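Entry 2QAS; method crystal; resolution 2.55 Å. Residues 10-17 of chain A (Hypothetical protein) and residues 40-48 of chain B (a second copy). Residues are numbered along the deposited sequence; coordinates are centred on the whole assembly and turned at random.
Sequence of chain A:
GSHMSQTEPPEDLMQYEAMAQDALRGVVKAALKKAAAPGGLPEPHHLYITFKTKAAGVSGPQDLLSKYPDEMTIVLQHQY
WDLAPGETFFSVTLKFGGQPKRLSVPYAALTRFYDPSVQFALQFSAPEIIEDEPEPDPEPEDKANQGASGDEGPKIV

Chain A 10-17: PEDLMQYE
Chain B, residues 40-48: GLPEPHHLY

The centre of this contact is M14(A) lying against H45(B). Both CA-to-CB bonds point toward the other stretch. M14(A) has chi angles m, m, m (-66°, -67°, -87°). Chi1 places M14(A) CG over one face of the imidazole, 3.5 Å from the centroid of the H45(B) ring and 12° off the ring normal, a CH-pi contact; chi2 and chi3 then direct SD and CE. M14(A) SD sits obliquely, 4.7 Å from the centroid of the H45(B) ring. The H45(B) ring is set by chi1 -68° (m) and chi2 -79°.

The unbranched, flexible methionine reaches further. M14(A) CE lies 3.3 Å from L41(B) CD2, a tight approach, and M14(A) SD lies 3.9 Å from P42(B) CD. L41(B) is m, t; its CA-to-CB bond points sideways, but its end comes nearer. M14(A), L41(B) and H45(B) are buried.

The CA-to-CB bond of P42(B) points toward the chain A stretch, and P42(B) also packs on L13(A), with L13(A) CD1 3.8 Å from P42(B) CB. L13(A) is m, t. L13(A) CA and P42(B) CA are the closest CA atoms of the two stretches, 6.8 Å apart. The compact proline ring has C-gamma endo pucker and offers an apolar surface to both chain A side chains.

Y16(A) and L47(B) extend the packing. Y16(A) (chi1 -76°, chi2 121°) brings its OH to 3.1 Å from L47(B) CD2, which lies at the ring edge. L47(B) is m, t and opens a strand. The Y16(A) hydroxyl is hydrogen-bonded elsewhere in the structure. The two stretches together bury 354 Å².

The polar edge has one cross-chain hydrogen bond, and it is weak: L13(A) N donates to H45(B) NE2 at 3.4 Å, with an angle of 142°. Histidine suits this place because its ring supplies both a face for M14(A) and an acceptor for the backbone. H45(B) ND1 is hydrogen-bonded elsewhere in the structure.

Each backbone is braced from within. D12(A), with chi1 -161° (t), accepts from M14(A) N at OD1, 2.9 Å. Q15(A) N also reaches D12(A) OD1 at 2.9 Å, weakly. L13(A) and M14(A) have phi/psi of -78/-9 and -92/-18. Q15(A), at 52/52, is the N-cap residue before the helix that starts at Y16(A). In chain B, H45(B) N donates to P42(B) O at 3.1 Å across a turn with a cis peptide before P44(B). The CA-to-CB bond of H46(B) points away from the chain A stretch, and H46(B) ND1 donates to P44(B) O at 2.8 Å.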

# COMPACT_ATOMS: atom_id res chain seq x y z
N PRO A 10 2.93 -11.32 20.73
CA PRO A 10 1.99 -10.33 21.27
C PRO A 10 0.83 -10.02 20.31
O PRO A 10 1.03 -9.87 19.10
CB PRO A 10 2.89 -9.12 21.49
CG PRO A 10 3.77 -9.17 20.28
CD PRO A 10 4.10 -10.66 20.12
N GLU A 11 -0.38 -9.93 20.86
CA GLU A 11 -1.56 -9.62 20.05
C GLU A 11 -1.39 -8.23 19.45
O GLU A 11 -1.12 -7.26 20.17
CB GLU A 11 -2.83 -9.66 20.92
CG GLU A 11 -3.11 -10.99 21.63
CD GLU A 11 -2.18 -11.24 22.82
OE1 GLU A 11 -2.16 -10.39 23.75
OE2 GLU A 11 -1.49 -12.28 22.84
N ASP A 12 -1.55 -8.13 18.13
CA ASP A 12 -1.39 -6.87 17.40
C ASP A 12 -2.71 -6.09 17.31
O ASP A 12 -3.55 -6.39 16.47
CB ASP A 12 -0.88 -7.16 15.99
CG ASP A 12 -0.26 -5.96 15.32
OD1 ASP A 12 -0.73 -4.83 15.57
OD2 ASP A 12 0.70 -6.14 14.54
N LEU A 13 -2.88 -5.09 18.17
CA LEU A 13 -4.10 -4.30 18.16
C LEU A 13 -4.08 -3.28 17.02
O LEU A 13 -5.08 -2.62 16.74
CB LEU A 13 -4.27 -3.57 19.50
CG LEU A 13 -4.02 -4.36 20.79
CD1 LEU A 13 -4.48 -3.54 21.99
CD2 LEU A 13 -4.76 -5.69 20.74
N MET A 14 -2.93 -3.16 16.37
CA MET A 14 -2.79 -2.23 15.26
C MET A 14 -3.08 -2.95 13.94
O MET A 14 -3.34 -2.32 12.91
CB MET A 14 -1.37 -1.66 15.21
CG MET A 14 -1.02 -0.77 16.38
SD MET A 14 -1.97 0.75 16.36
CE MET A 14 -0.95 1.80 15.30
N GLN A 15 -3.04 -4.28 13.97
CA GLN A 15 -3.28 -5.09 12.78
C GLN A 15 -2.38 -4.59 11.66
O GLN A 15 -2.85 -4.28 10.56
CB GLN A 15 -4.74 -4.96 12.35
CG GLN A 15 -5.74 -5.15 13.47
CD GLN A 15 -7.17 -4.95 12.98
OE1 GLN A 15 -7.66 -5.72 12.15
NE2 GLN A 15 -7.84 -3.92 13.50
N TYR A 16 -1.09 -4.50 11.94
CA TYR A 16 -0.16 -4.02 10.95
C TYR A 16 -0.17 -4.91 9.72
O TYR A 16 -0.16 -4.42 8.59
CB TYR A 16 1.26 -3.95 11.54
CG TYR A 16 1.46 -2.77 12.46
CD1 TYR A 16 1.83 -2.95 13.79
CD2 TYR A 16 1.29 -1.46 11.99
CE1 TYR A 16 2.02 -1.85 14.64
CE2 TYR A 16 1.48 -0.36 12.83
CZ TYR A 16 1.85 -0.57 14.15
OH TYR A 16 2.04 0.52 14.98
N GLU A 17 -0.22 -6.22 9.95
CA GLU A 17 -0.22 -7.16 8.84
C GLU A 17 -1.43 -6.99 7.91
O GLU A 17 -1.31 -7.11 6.70
CB GLU A 17 -0.15 -8.60 9.35
CG GLU A 17 0.40 -9.53 8.29
CD GLU A 17 1.50 -8.86 7.47
OE1 GLU A 17 2.50 -8.39 8.08
OE2 GLU A 17 1.35 -8.78 6.23
N GLY B 40 -5.53 8.26 21.67
CA GLY B 40 -4.23 7.82 21.18
C GLY B 40 -4.16 6.37 20.76
O GLY B 40 -5.17 5.72 20.51
N LEU B 41 -2.93 5.86 20.69
CA LEU B 41 -2.69 4.48 20.30
C LEU B 41 -3.08 3.52 21.41
O LEU B 41 -3.10 3.89 22.58
CB LEU B 41 -1.20 4.27 20.02
CG LEU B 41 -0.54 4.96 18.82
CD1 LEU B 41 0.96 5.01 19.05
CD2 LEU B 41 -0.88 4.21 17.54
N PRO B 42 -3.42 2.27 21.05
CA PRO B 42 -3.80 1.29 22.07
C PRO B 42 -2.49 0.77 22.67
O PRO B 42 -1.72 0.09 21.99
CB PRO B 42 -4.53 0.22 21.27
CG PRO B 42 -3.81 0.25 19.95
CD PRO B 42 -3.66 1.74 19.70
N GLU B 43 -2.23 1.11 23.93
CA GLU B 43 -1.00 0.67 24.58
C GLU B 43 -0.83 -0.84 24.50
O GLU B 43 -1.81 -1.59 24.45
CB GLU B 43 -0.96 1.13 26.04
CG GLU B 43 -2.28 0.98 26.79
CD GLU B 43 -3.26 2.11 26.49
OE1 GLU B 43 -2.82 3.29 26.56
OE2 GLU B 43 -4.45 1.83 26.19
N PRO B 44 0.43 -1.33 24.50
CA PRO B 44 1.69 -0.58 24.58
C PRO B 44 2.25 -0.06 23.25
O PRO B 44 3.43 0.26 23.16
CB PRO B 44 2.63 -1.59 25.20
CG PRO B 44 2.20 -2.86 24.51
CD PRO B 44 0.68 -2.78 24.60
N HIS B 45 1.41 0.03 22.22
CA HIS B 45 1.88 0.50 20.92
C HIS B 45 2.36 1.95 20.91
O HIS B 45 1.72 2.84 21.46
CB HIS B 45 0.77 0.34 19.87
CG HIS B 45 0.46 -1.08 19.54
ND1 HIS B 45 1.24 -1.85 18.70
CD2 HIS B 45 -0.55 -1.89 19.95
CE1 HIS B 45 0.72 -3.06 18.61
NE2 HIS B 45 -0.36 -3.11 19.35
N HIS B 46 3.52 2.16 20.29
CA HIS B 46 4.11 3.48 20.13
C HIS B 46 4.91 3.45 18.84
O HIS B 46 5.32 2.38 18.38
CB HIS B 46 4.97 3.89 21.33
CG HIS B 46 6.03 2.90 21.71
ND1 HIS B 46 5.73 1.66 22.23
CD2 HIS B 46 7.38 2.98 21.67
CE1 HIS B 46 6.86 1.02 22.50
NE2 HIS B 46 7.87 1.80 22.17
N LEU B 47 5.15 4.62 18.24
CA LEU B 47 5.85 4.64 16.96
C LEU B 47 7.16 5.40 16.87
O LEU B 47 7.37 6.40 17.53
CB LEU B 47 4.91 5.19 15.88
CG LEU B 47 3.44 4.72 15.94
CD1 LEU B 47 2.64 5.37 14.83
CD2 LEU B 47 3.36 3.20 15.82
N TYR B 48 8.05 4.89 16.02
CA TYR B 48 9.32 5.52 15.74
C TYR B 48 9.27 5.85 14.26
O TYR B 48 9.19 4.95 13.42
CB TYR B 48 10.49 4.57 16.02
CG TYR B 48 10.86 4.48 17.48
CD1 TYR B 48 10.10 3.73 18.38
CD2 TYR B 48 11.96 5.19 17.98
CE1 TYR B 48 10.42 3.69 19.74
CE2 TYR B 48 12.29 5.16 19.33
CZ TYR B 48 11.51 4.41 20.21
OH TYR B 48 11.84 4.39 21.55